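Local coordinates for PD-1 Binding Miniprotein GR918.2 (Synthetic construct, PDB 6V67) that binds the immune receptor PD-1 as a de novo designed, disulfide-stapled miniprotein, probably as a component or precursor of a synthetic PD-1 agonist, at residues K25-C30 with A37-Q42. Residues are numbered along the deposited sequence; the frame is centred on the assembly and turned at random. Where two conformers were deposited one is given.
Sequences KFLTEC and AEVEIQ
Cys30 SG sits 3.4 Å from Ala37 CB and 3.8 Å from Val39 CG1. The sulfur lies anti to the backbone N of Cys30 (chi1 179°), which carries it off the helix toward the sheet. There it forms the disulfide with Cys7 of the central strand 3-9. The two short segments run nearly antiparallel, at 170°, with their axes 9.6 Å apart.

Leu27 completes the packed part. The Leu27 and Val39 side chains meet at a slant, with Leu27 CD2 3.9 Å from Val39 CB. Leu27 CD1 lies against Ile41 CG1 and CD1, the two side chains running past each other in opposite directions. Ile41 has two conformers, so the closeness there is doubtful. The outer flank of Val39 and Ile41 is the solvent side, and Glu40 points away from the helix. With an alanine at Leu27, Ile41 would probably lose its partner on the helix, and Val39 would keep only the Cys30 sulfur, with a gap opened between helix and strand. The side chains that meet are all apolar. This implies that helix 20-33 and edge strand 38-42 meet by packing alone, while the disulfide fixes the helix to strand 3-9, which pairs with 38-42.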
ATOM      1  N   LYS A  25      -4.993   5.072   3.368  1.00 11.27           N
ATOM      2  CA  LYS A  25      -6.101   4.141   3.185  1.00 12.05           C
ATOM      3  C   LYS A  25      -5.623   2.866   2.499  1.00 11.20           C
ATOM      4  O   LYS A  25      -6.005   1.758   2.886  1.00 11.56           O
ATOM      5  CB  LYS A  25      -7.214   4.802   2.370  1.00 13.31           C
ATOM      6  CG  LYS A  25      -8.443   3.928   2.228  1.00 15.60           C
ATOM      7  N   PHE A  26      -4.754   3.015   1.505  1.00 11.01           N
ATOM      8  CA  PHE A  26      -4.207   1.874   0.784  1.00 10.64           C
ATOM      9  C   PHE A  26      -3.503   0.917   1.731  1.00 10.20           C
ATOM     10  O   PHE A  26      -3.693  -0.305   1.653  1.00 10.03           O
ATOM     11  CB  PHE A  26      -3.254   2.407  -0.280  1.00 10.80           C
ATOM     12  CG  PHE A  26      -2.613   1.368  -1.153  1.00 10.43           C
ATOM     13  CD1 PHE A  26      -3.225   0.863  -2.276  1.00 12.01           C
ATOM     14  CD2 PHE A  26      -1.321   0.977  -0.877  1.00 11.34           C
ATOM     15  CE1 PHE A  26      -2.539  -0.061  -3.078  1.00 13.43           C
ATOM     16  CE2 PHE A  26      -0.659   0.072  -1.627  1.00 13.28           C
ATOM     17  CZ  PHE A  26      -1.244  -0.438  -2.734  1.00 13.76           C
ATOM     18  N   LEU A  27      -2.681   1.450   2.633  1.00 10.03           N
ATOM     19  CA  LEU A  27      -1.983   0.571   3.559  1.00 10.92           C
ATOM     20  C   LEU A  27      -2.913  -0.033   4.596  1.00 10.26           C
ATOM     21  O   LEU A  27      -2.701  -1.171   5.005  1.00 10.90           O
ATOM     22  CB  LEU A  27      -0.800   1.289   4.196  1.00 12.53           C
ATOM     23  CG  LEU A  27       0.427   1.352   3.278  1.00 16.36           C
ATOM     24  CD1 LEU A  27       1.620   1.496   4.194  1.00 17.94           C
ATOM     25  CD2 LEU A  27       0.668   0.168   2.336  1.00 17.59           C
ATOM     26  N   THR A  28      -3.938   0.693   5.034  1.00 11.00           N
ATOM     27  CA  THR A  28      -4.904   0.096   5.954  1.00 12.12           C
ATOM     28  C   THR A  28      -5.613  -1.077   5.294  1.00 11.77           C
ATOM     29  O   THR A  28      -5.784  -2.142   5.902  1.00 12.57           O
ATOM     30  CB  THR A  28      -5.914   1.149   6.407  1.00 13.92           C
ATOM     31  OG1 THR A  28      -5.215   2.196   7.079  1.00 15.30           O
ATOM     32  CG2 THR A  28      -6.948   0.561   7.369  1.00 14.30           C
ATOM     33  N   GLU A  29      -6.046  -0.889   4.045  1.00 11.50           N
ATOM     34  CA  GLU A  29      -6.682  -1.971   3.302  1.00 12.88           C
ATOM     35  C   GLU A  29      -5.715  -3.120   3.087  1.00 12.29           C
ATOM     36  O   GLU A  29      -6.091  -4.288   3.216  1.00 12.68           O
ATOM     37  CB  GLU A  29      -7.172  -1.460   1.951  1.00 14.94           C
ATOM     38  CG  GLU A  29      -8.311  -0.488   2.029  1.00 17.35           C
ATOM     39  N   CYS A  30      -4.463  -2.803   2.756  1.00 11.28           N
ATOM     40  CA  CYS A  30      -3.451  -3.834   2.581  1.00 11.79           C
ATOM     41  C   CYS A  30      -3.336  -4.682   3.835  1.00 12.30           C
ATOM     42  O   CYS A  30      -3.301  -5.913   3.762  1.00 13.29           O
ATOM     43  CB  CYS A  30      -2.126  -3.169   2.218  1.00 11.54           C
ATOM     44  SG  CYS A  30      -0.735  -4.277   1.978  1.00 11.47           S
ATOM     45  N   ALA A  37       1.839  -8.732   4.077  1.00 10.61           N
ATOM     46  CA  ALA A  37       2.330  -8.016   2.906  1.00 10.65           C
ATOM     47  C   ALA A  37       3.620  -7.268   3.200  1.00 10.30           C
ATOM     48  O   ALA A  37       3.853  -6.809   4.320  1.00 10.85           O
ATOM     49  CB  ALA A  37       1.298  -6.993   2.453  1.00 11.14           C
ATOM     50  N   GLU A  38       4.428  -7.090   2.160  1.00  9.92           N
ATOM     51  CA  GLU A  38       5.504  -6.112   2.199  1.00 10.45           C
ATOM     52  C   GLU A  38       4.923  -4.778   1.749  1.00 10.39           C
ATOM     53  O   GLU A  38       4.107  -4.718   0.824  1.00 11.41           O
ATOM     54  CB  GLU A  38       6.670  -6.533   1.301  1.00 12.16           C
ATOM     55  CG  GLU A  38       7.312  -7.860   1.689  1.00 15.39           C
ATOM     56  CD  GLU A  38       8.120  -7.813   2.972  1.00 17.93           C
ATOM     57  OE1 GLU A  38       8.609  -6.731   3.375  1.00 18.22           O
ATOM     58  OE2 GLU A  38       8.276  -8.886   3.588  1.00 20.32           O
ATOM     59  N   VAL A  39       5.295  -3.708   2.450  1.00  9.82           N
ATOM     60  CA  VAL A  39       4.641  -2.425   2.260  1.00  9.76           C
ATOM     61  C   VAL A  39       5.664  -1.307   2.148  1.00  9.77           C
ATOM     62  O   VAL A  39       6.802  -1.413   2.611  1.00 11.34           O
ATOM     63  CB  VAL A  39       3.630  -2.104   3.377  1.00 10.37           C
ATOM     64  CG1 VAL A  39       2.551  -3.167   3.435  1.00 10.56           C
ATOM     65  CG2 VAL A  39       4.317  -1.959   4.725  1.00 11.59           C
ATOM     66  N   GLU A  40       5.204  -0.182   1.608  1.00  9.48           N
ATOM     67  CA  GLU A  40       5.986   1.045   1.532  1.00 10.00           C
ATOM     68  C   GLU A  40       5.028   2.221   1.438  1.00  9.51           C
ATOM     69  O   GLU A  40       3.966   2.106   0.831  1.00  9.84           O
ATOM     70  CB  GLU A  40       6.871   1.053   0.276  1.00 11.27           C
ATOM     71  CG  GLU A  40       7.756   2.269   0.141  1.00 14.48           C
ATOM     72  CD  GLU A  40       8.849   2.059  -0.884  1.00 17.88           C
ATOM     73  OE1 GLU A  40       9.510   1.002  -0.828  1.00 18.97           O
ATOM     74  OE2 GLU A  40       9.035   2.929  -1.753  1.00 20.15           O
ATOM     75  N   ILE A  41       5.390   3.336   2.081  0.54  9.74           N
ATOM     76  CA  ILE A  41       4.829   4.655   1.795  0.54  9.93           C
ATOM     77  C   ILE A  41       5.986   5.623   1.714  0.54 10.88           C
ATOM     78  O   ILE A  41       6.831   5.660   2.615  0.54 10.09           O
ATOM     79  CB  ILE A  41       3.858   5.202   2.862  0.54 10.43           C
ATOM     80  CG1 ILE A  41       2.619   4.344   2.970  0.54 11.14           C
ATOM     81  CG2 ILE A  41       3.453   6.638   2.489  0.54 10.71           C
ATOM     82  CD1 ILE A  41       1.645   4.784   4.062  0.54 11.37           C
ATOM     83  N   GLN A  42       5.975   6.461   0.688  1.00 12.87           N
ATOM     84  CA  GLN A  42       6.903   7.575   0.603  1.00 15.67           C
ATOM     85  C   GLN A  42       6.177   8.754  -0.021  1.00 16.39           C
ATOM     86  O   GLN A  42       5.526   8.606  -1.060  1.00 16.51           O
ATOM     87  CB  GLN A  42       8.123   7.202  -0.241  1.00 18.98           C
ATOM     88  CG  GLN A  42       7.817   6.955  -1.693  1.00 21.57           C
TER